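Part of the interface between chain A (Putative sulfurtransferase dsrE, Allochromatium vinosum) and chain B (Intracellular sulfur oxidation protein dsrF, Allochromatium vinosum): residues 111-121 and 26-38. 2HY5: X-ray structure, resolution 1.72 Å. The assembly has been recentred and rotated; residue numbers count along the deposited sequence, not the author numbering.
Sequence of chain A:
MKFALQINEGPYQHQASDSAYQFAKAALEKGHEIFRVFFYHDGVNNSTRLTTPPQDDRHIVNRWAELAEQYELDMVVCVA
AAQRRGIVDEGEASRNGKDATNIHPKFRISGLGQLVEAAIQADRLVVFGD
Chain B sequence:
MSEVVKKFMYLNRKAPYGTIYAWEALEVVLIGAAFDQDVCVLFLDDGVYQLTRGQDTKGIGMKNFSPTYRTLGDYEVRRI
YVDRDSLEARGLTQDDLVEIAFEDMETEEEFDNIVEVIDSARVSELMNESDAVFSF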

ATOM      1  N   GLY A 111      13.936   8.106 -19.203  1.00 12.71           N
ATOM      2  CA  GLY A 111      13.160   6.941 -19.589  1.00 11.10           C
ATOM      3  C   GLY A 111      13.321   5.706 -18.724  1.00 11.89           C
ATOM      4  O   GLY A 111      14.322   5.526 -18.026  1.00  9.40           O
ATOM      5  N   LEU A 112      12.314   4.839 -18.790  1.00 10.13           N
ATOM      6  CA  LEU A 112      12.298   3.604 -18.029  1.00  9.55           C
ATOM      7  C   LEU A 112      13.466   2.718 -18.460  1.00  9.22           C
ATOM      8  O   LEU A 112      13.913   1.846 -17.710  1.00  9.69           O
ATOM      9  CB  LEU A 112      10.962   2.888 -18.258  1.00 15.15           C
ATOM     10  CG  LEU A 112      10.497   1.823 -17.264  1.00 16.47           C
ATOM     11  CD1 LEU A 112      10.590   2.354 -15.844  1.00 16.73           C
ATOM     12  CD2 LEU A 112       9.055   1.428 -17.594  1.00 16.70           C
ATOM     13  N   GLY A 113      13.961   2.945 -19.674  1.00  8.99           N
ATOM     14  CA  GLY A 113      15.087   2.169 -20.163  1.00  8.37           C
ATOM     15  C   GLY A 113      16.328   2.323 -19.292  1.00  9.35           C
ATOM     16  O   GLY A 113      17.214   1.464 -19.307  1.00  9.93           O
ATOM     17  N   GLN A 114      16.401   3.416 -18.536  1.00  7.08           N
ATOM     18  CA  GLN A 114      17.540   3.652 -17.653  1.00  6.23           C
ATOM     19  C   GLN A 114      17.526   2.652 -16.499  1.00  6.69           C
ATOM     20  O   GLN A 114      18.564   2.351 -15.911  1.00  7.05           O
ATOM     21  CB  GLN A 114      17.512   5.083 -17.099  1.00  8.40           C
ATOM     22  CG  GLN A 114      17.631   6.175 -18.157  1.00  9.27           C
ATOM     23  CD  GLN A 114      18.934   6.095 -18.932  1.00 12.70           C
ATOM     24  OE1 GLN A 114      20.013   6.350 -18.391  1.00 13.04           O
ATOM     25  NE2 GLN A 114      18.840   5.731 -20.206  1.00 12.49           N
ATOM     26  N   LEU A 115      16.343   2.139 -16.173  1.00  9.30           N
ATOM     27  CA  LEU A 115      16.216   1.158 -15.100  1.00  8.82           C
ATOM     28  C   LEU A 115      16.735  -0.186 -15.603  1.00 10.31           C
ATOM     29  O   LEU A 115      17.566  -0.830 -14.961  1.00  8.97           O
ATOM     30  CB  LEU A 115      14.752   1.005 -14.673  1.00  9.66           C
ATOM     31  CG  LEU A 115      14.470  -0.164 -13.718  1.00  9.32           C
ATOM     32  CD1 LEU A 115      15.214   0.045 -12.411  1.00  8.60           C
ATOM     33  CD2 LEU A 115      12.970  -0.279 -13.472  1.00 10.39           C
ATOM     34  N   VAL A 116      16.236  -0.608 -16.759  1.00  7.96           N
ATOM     35  CA  VAL A 116      16.661  -1.874 -17.341  1.00  7.97           C
ATOM     36  C   VAL A 116      18.160  -1.821 -17.604  1.00  9.23           C
ATOM     37  O   VAL A 116      18.884  -2.784 -17.349  1.00  8.98           O
ATOM     38  CB  VAL A 116      15.914  -2.148 -18.660  1.00 10.32           C
ATOM     39  CG1 VAL A 116      16.399  -3.453 -19.273  1.00 10.78           C
ATOM     40  CG2 VAL A 116      14.410  -2.209 -18.394  1.00 10.82           C
ATOM     41  N   GLU A 117      18.622  -0.679 -18.097  1.00  9.04           N
ATOM     42  CA  GLU A 117      20.032  -0.483 -18.388  1.00 11.61           C
ATOM     43  C   GLU A 117      20.874  -0.720 -17.132  1.00 10.29           C
ATOM     44  O   GLU A 117      21.916  -1.377 -17.190  1.00 11.33           O
ATOM     45  CB  GLU A 117      20.251   0.939 -18.909  1.00 40.43           C
ATOM     46  CG  GLU A 117      21.235   1.022 -20.055  1.00 49.90           C
ATOM     47  CD  GLU A 117      22.651   0.738 -19.624  1.00 52.55           C
ATOM     48  OE1 GLU A 117      23.363   0.021 -20.359  1.00 56.19           O
ATOM     49  OE2 GLU A 117      23.056   1.240 -18.556  1.00 56.99           O
ATOM     50  N   ALA A 118      20.413  -0.194 -16.000  1.00  8.33           N
ATOM     51  CA  ALA A 118      21.130  -0.345 -14.735  1.00  8.17           C
ATOM     52  C   ALA A 118      21.131  -1.796 -14.268  1.00  9.23           C
ATOM     53  O   ALA A 118      22.121  -2.272 -13.709  1.00  7.68           O
ATOM     54  CB  ALA A 118      20.508   0.552 -13.657  1.00  6.59           C
ATOM     55  N   ALA A 119      20.017  -2.490 -14.489  1.00  8.68           N
ATOM     56  CA  ALA A 119      19.900  -3.893 -14.105  1.00 10.37           C
ATOM     57  C   ALA A 119      20.909  -4.722 -14.886  1.00 11.64           C
ATOM     58  O   ALA A 119      21.424  -5.727 -14.389  1.00 12.97           O
ATOM     59  CB  ALA A 119      18.482  -4.401 -14.374  1.00  8.07           C
ATOM     60  N   ILE A 120      21.196  -4.298 -16.110  1.00 11.43           N
ATOM     61  CA  ILE A 120      22.157  -5.001 -16.953  1.00 12.73           C
ATOM     62  C   ILE A 120      23.593  -4.726 -16.506  1.00 13.58           C
ATOM     63  O   ILE A 120      24.416  -5.640 -16.440  1.00 14.73           O
ATOM     64  CB  ILE A 120      22.014  -4.578 -18.434  1.00 13.04           C
ATOM     65  CG1 ILE A 120      20.643  -5.012 -18.967  1.00 13.13           C
ATOM     66  CG2 ILE A 120      23.137  -5.183 -19.261  1.00 13.10           C
ATOM     67  CD1 ILE A 120      20.384  -4.615 -20.409  1.00 15.53           C
ATOM     68  N   GLN A 121      23.882  -3.468 -16.189  1.00 12.89           N
ATOM     69  CA  GLN A 121      25.226  -3.070 -15.781  1.00 13.55           C
ATOM     70  C   GLN A 121      25.602  -3.433 -14.351  1.00 12.42           C
ATOM     71  O   GLN A 121      26.758  -3.747 -14.077  1.00 14.71           O
ATOM     72  CB  GLN A 121      25.404  -1.561 -15.971  1.00 15.76           C
ATOM     73  CG  GLN A 121      25.234  -1.083 -17.406  1.00 21.29           C
ATOM     74  CD  GLN A 121      26.210  -1.745 -18.359  1.00 25.82           C
ATOM     75  OE1 GLN A 121      27.401  -1.857 -18.065  1.00 27.37           O
ATOM     76  NE2 GLN A 121      25.713  -2.174 -19.517  1.00 27.22           N
TER
ATOM     77  N   LEU B  26       3.890  -3.952 -16.430  1.00  8.74           N
ATOM     78  CA  LEU B  26       3.791  -4.343 -17.832  1.00  9.18           C
ATOM     79  C   LEU B  26       4.589  -3.366 -18.697  1.00 10.33           C
ATOM     80  O   LEU B  26       5.205  -3.756 -19.689  1.00  9.79           O
ATOM     81  CB  LEU B  26       2.319  -4.368 -18.262  1.00 11.53           C
ATOM     82  CG  LEU B  26       1.978  -4.866 -19.669  1.00 11.76           C
ATOM     83  CD1 LEU B  26       2.596  -6.236 -19.905  1.00 12.50           C
ATOM     84  CD2 LEU B  26       0.459  -4.930 -19.823  1.00 11.57           C
ATOM     85  N   GLU B  27       4.582  -2.095 -18.306  1.00 10.27           N
ATOM     86  CA  GLU B  27       5.320  -1.064 -19.034  1.00 12.51           C
ATOM     87  C   GLU B  27       6.819  -1.376 -19.073  1.00 10.16           C
ATOM     88  O   GLU B  27       7.483  -1.143 -20.087  1.00 10.45           O
ATOM     89  CB  GLU B  27       5.104   0.305 -18.379  1.00 23.45           C
ATOM     90  CG  GLU B  27       3.751   0.935 -18.647  1.00 30.44           C
ATOM     91  CD  GLU B  27       3.682   1.619 -19.998  1.00 35.99           C
ATOM     92  OE1 GLU B  27       3.366   2.829 -20.032  1.00 39.89           O
ATOM     93  OE2 GLU B  27       3.944   0.951 -21.025  1.00 39.51           O
ATOM     94  N   VAL B  28       7.348  -1.909 -17.974  1.00  8.79           N
ATOM     95  CA  VAL B  28       8.769  -2.243 -17.898  1.00  8.91           C
ATOM     96  C   VAL B  28       9.113  -3.398 -18.836  1.00  8.02           C
ATOM     97  O   VAL B  28      10.161  -3.392 -19.484  1.00  8.86           O
ATOM     98  CB  VAL B  28       9.186  -2.635 -16.459  1.00 10.16           C
ATOM     99  CG1 VAL B  28      10.688  -2.920 -16.418  1.00 10.73           C
ATOM    100  CG2 VAL B  28       8.850  -1.509 -15.489  1.00 11.48           C
ATOM    101  N   VAL B  29       8.232  -4.390 -18.909  1.00  8.77           N
ATOM    102  CA  VAL B  29       8.474  -5.531 -19.781  1.00  8.33           C
ATOM    103  C   VAL B  29       8.586  -5.078 -21.230  1.00  7.87           C
ATOM    104  O   VAL B  29       9.473  -5.525 -21.954  1.00  8.91           O
ATOM    105  CB  VAL B  29       7.344  -6.580 -19.667  1.00 10.12           C
ATOM    106  CG1 VAL B  29       7.577  -7.712 -20.660  1.00 13.98           C
ATOM    107  CG2 VAL B  29       7.286  -7.120 -18.253  1.00 11.48           C
ATOM    108  N   LEU B  30       7.695  -4.181 -21.651  1.00  7.86           N
ATOM    109  CA  LEU B  30       7.705  -3.687 -23.026  1.00  8.36           C
ATOM    110  C   LEU B  30       8.995  -2.921 -23.306  1.00  9.70           C
ATOM    111  O   LEU B  30       9.608  -3.081 -24.361  1.00 11.29           O
ATOM    112  CB  LEU B  30       6.497  -2.779 -23.276  1.00 13.70           C
ATOM    113  CG  LEU B  30       5.115  -3.396 -23.029  1.00 15.79           C
ATOM    114  CD1 LEU B  30       4.030  -2.377 -23.375  1.00 16.44           C
ATOM    115  CD2 LEU B  30       4.951  -4.652 -23.863  1.00 15.69           C
ATOM    116  N   ILE B  31       9.403  -2.093 -22.352  1.00 12.73           N
ATOM    117  CA  ILE B  31      10.628  -1.310 -22.488  1.00 14.40           C
ATOM    118  C   ILE B  31      11.861  -2.214 -22.525  1.00 13.82           C
ATOM    119  O   ILE B  31      12.771  -2.012 -23.329  1.00 13.48           O
ATOM    120  CB  ILE B  31      10.775  -0.314 -21.310  1.00 21.37           C
ATOM    121  CG1 ILE B  31       9.723   0.790 -21.428  1.00 22.86           C
ATOM    122  CG2 ILE B  31      12.183   0.269 -21.277  1.00 22.46           C
ATOM    123  CD1 ILE B  31       9.909   1.699 -22.630  1.00 25.25           C
ATOM    124  N   GLY B  32      11.879  -3.217 -21.656  1.00 12.92           N
ATOM    125  CA  GLY B  32      13.011  -4.126 -21.595  1.00 12.97           C
ATOM    126  C   GLY B  32      13.221  -4.961 -22.844  1.00 14.20           C
ATOM    127  O   GLY B  32      14.307  -5.502 -23.058  1.00 14.00           O
ATOM    128  N   ALA B  33      12.188  -5.068 -23.672  1.00 14.21           N
ATOM    129  CA  ALA B  33      12.272  -5.857 -24.894  1.00 15.74           C
ATOM    130  C   ALA B  33      13.424  -5.439 -25.803  1.00 17.32           C
ATOM    131  O   ALA B  33      14.125  -6.289 -26.358  1.00 17.59           O
ATOM    132  CB  ALA B  33      10.954  -5.774 -25.658  1.00 20.96           C
ATOM    133  N   ALA B  34      13.622  -4.133 -25.943  1.00 14.05           N
ATOM    134  CA  ALA B  34      14.668  -3.595 -26.810  1.00 15.35           C
ATOM    135  C   ALA B  34      16.100  -3.896 -26.370  1.00 14.79           C
ATOM    136  O   ALA B  34      17.042  -3.642 -27.119  1.00 15.46           O
ATOM    137  CB  ALA B  34      14.486  -2.091 -26.962  1.00 25.18           C
ATOM    138  N   PHE B  35      16.269  -4.430 -25.166  1.00 15.27           N
ATOM    139  CA  PHE B  35      17.605  -4.735 -24.672  1.00 14.38           C
ATOM    140  C   PHE B  35      18.045  -6.158 -24.983  1.00 16.09           C
ATOM    141  O   PHE B  35      19.167  -6.548 -24.666  1.00 16.56           O
ATOM    142  CB  PHE B  35      17.682  -4.477 -23.163  1.00 12.54           C
ATOM    143  CG  PHE B  35      17.532  -3.031 -22.787  1.00  9.46           C
ATOM    144  CD1 PHE B  35      16.279  -2.421 -22.791  1.00  9.14           C
ATOM    145  CD2 PHE B  35      18.648  -2.268 -22.450  1.00 10.93           C
ATOM    146  CE1 PHE B  35      16.138  -1.073 -22.463  1.00 10.73           C
ATOM    147  CE2 PHE B  35      18.518  -0.919 -22.122  1.00 10.45           C
ATOM    148  CZ  PHE B  35      17.258  -0.320 -22.130  1.00 12.53           C
ATOM    149  N   ASP B  36      17.160  -6.918 -25.620  1.00 14.87           N
ATOM    150  CA  ASP B  36      17.423  -8.305 -25.998  1.00 18.66           C
ATOM    151  C   ASP B  36      18.103  -9.170 -24.932  1.00 17.84           C
ATOM    152  O   ASP B  36      19.131  -9.800 -25.190  1.00 16.88           O
ATOM    153  CB  ASP B  36      18.239  -8.360 -27.301  1.00 71.90           C
ATOM    154  CG  ASP B  36      19.541  -7.583 -27.216  1.00 77.70           C
ATOM    155  OD1 ASP B  36      19.497  -6.334 -27.237  1.00 82.49           O
ATOM    156  OD2 ASP B  36      20.612  -8.218 -27.124  1.00 80.96           O
ATOM    157  N   GLN B  37      17.532  -9.199 -23.732  1.00 17.98           N
ATOM    158  CA  GLN B  37      18.075 -10.025 -22.655  1.00 17.31           C
ATOM    159  C   GLN B  37      17.193 -11.266 -22.613  1.00 17.55           C
ATOM    160  O   GLN B  37      16.220 -11.350 -23.358  1.00 17.47           O
ATOM    161  CB  GLN B  37      17.996  -9.287 -21.313  1.00 17.85           C
ATOM    162  CG  GLN B  37      18.791  -7.990 -21.262  1.00 18.16           C
ATOM    163  CD  GLN B  37      20.266  -8.205 -21.531  1.00 19.58           C
ATOM    164  OE1 GLN B  37      20.951  -8.904 -20.784  1.00 20.60           O
ATOM    165  NE2 GLN B  37      20.765  -7.605 -22.605  1.00 19.43           N
ATOM    166  N   ASP B  38      17.538 -12.232 -21.769  1.00 16.96           N
ATOM    167  CA  ASP B  38      16.733 -13.444 -21.641  1.00 17.07           C
ATOM    168  C   ASP B  38      15.664 -13.064 -20.627  1.00 16.47           C
ATOM    169  O   ASP B  38      15.982 -12.777 -19.475  1.00 17.13           O
ATOM    170  CB  ASP B  38      17.578 -14.594 -21.096  1.00 26.67           C
ATOM    171  CG  ASP B  38      16.883 -15.936 -21.214  1.00 30.49           C
ATOM    172  OD1 ASP B  38      15.677 -16.016 -20.897  1.00 33.17           O
ATOM    173  OD2 ASP B  38      17.547 -16.915 -21.616  1.00 33.80           O
TER

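The aromatic ring of Phe35(B) is touched by four residues of a helix from the other chain, Gly113(A), Val116(A), Glu117(A) and Ile120(A), and not one hydrogen bond joins the two stretches. Val116(A) lies over a face of the ring, its CG1 3.8 Å from the centroid of the Phe35(B) ring and 17° off the normal, a CH-pi contact in which a methyl group meets the pi cloud. At the ring edge, CG of Glu117(A) comes within 3.9 Å of CE2 of Phe35(B), so this acidic residue contributes the aliphatic part of its side chain here. CD1 of Ile120(A) reaches CD2 of Phe35(B) at 3.6 Å, one helical turn beyond Val116(A).

Gly113(A) meets the ring through its backbone. Its carbonyl O accepts the backbone hydrogen bond from N of Glu117(A) and also lies 3.3 Å from CZ of Phe35(B). A CB on this residue would lie only 3.5 Å from CZ of Phe35(B), a tight fit. N of Gly113(A) is 3.6 Å from CG2 of Ile31(B).

The two helices cross at -68°, with axes 9.4 Å apart at closest approach. A second glycine, Gly32(B), has its CA 6.0 Å from CA of Val116(A). Val116(A), with chi1 in t, turns its branches to different neighbors: CG1 lies over the ring, while CG2 is the branch nearer Val28(B), 4.3 Å from CG1 of that residue. Both branches come near CA of Gly32(B), with CG2 of Val116(A) at 4.0 Å.

At the start of the chain A stretch, Leu112(A) extends the apolar patch. Its CD2 packs 3.6 Å from CG2 of Val28(B) and 3.9 Å from CG1 of Ile31(B), a methyl of the leucine set between two beta-branched side chains spaced three residues apart. The pairing is one of shape and exclusion of water.

At the far end, Gln37(B) combines polar and apolar roles. Its NE2 donates a hydrogen bond to O of Phe35(B) at 2.8 Å, folding the side chain back on its own loop, and its OE1 is bonded elsewhere in the structure. The amide also packs against the isoleucine, with NE2 of Gln37(B) 3.7 Å from CD1 of Ile120(A). The rule that can be read here is a ring met by a methyl over one face and by other groups around it, a backbone position where a CB would be tight, and an apolar cluster around Leu112(A).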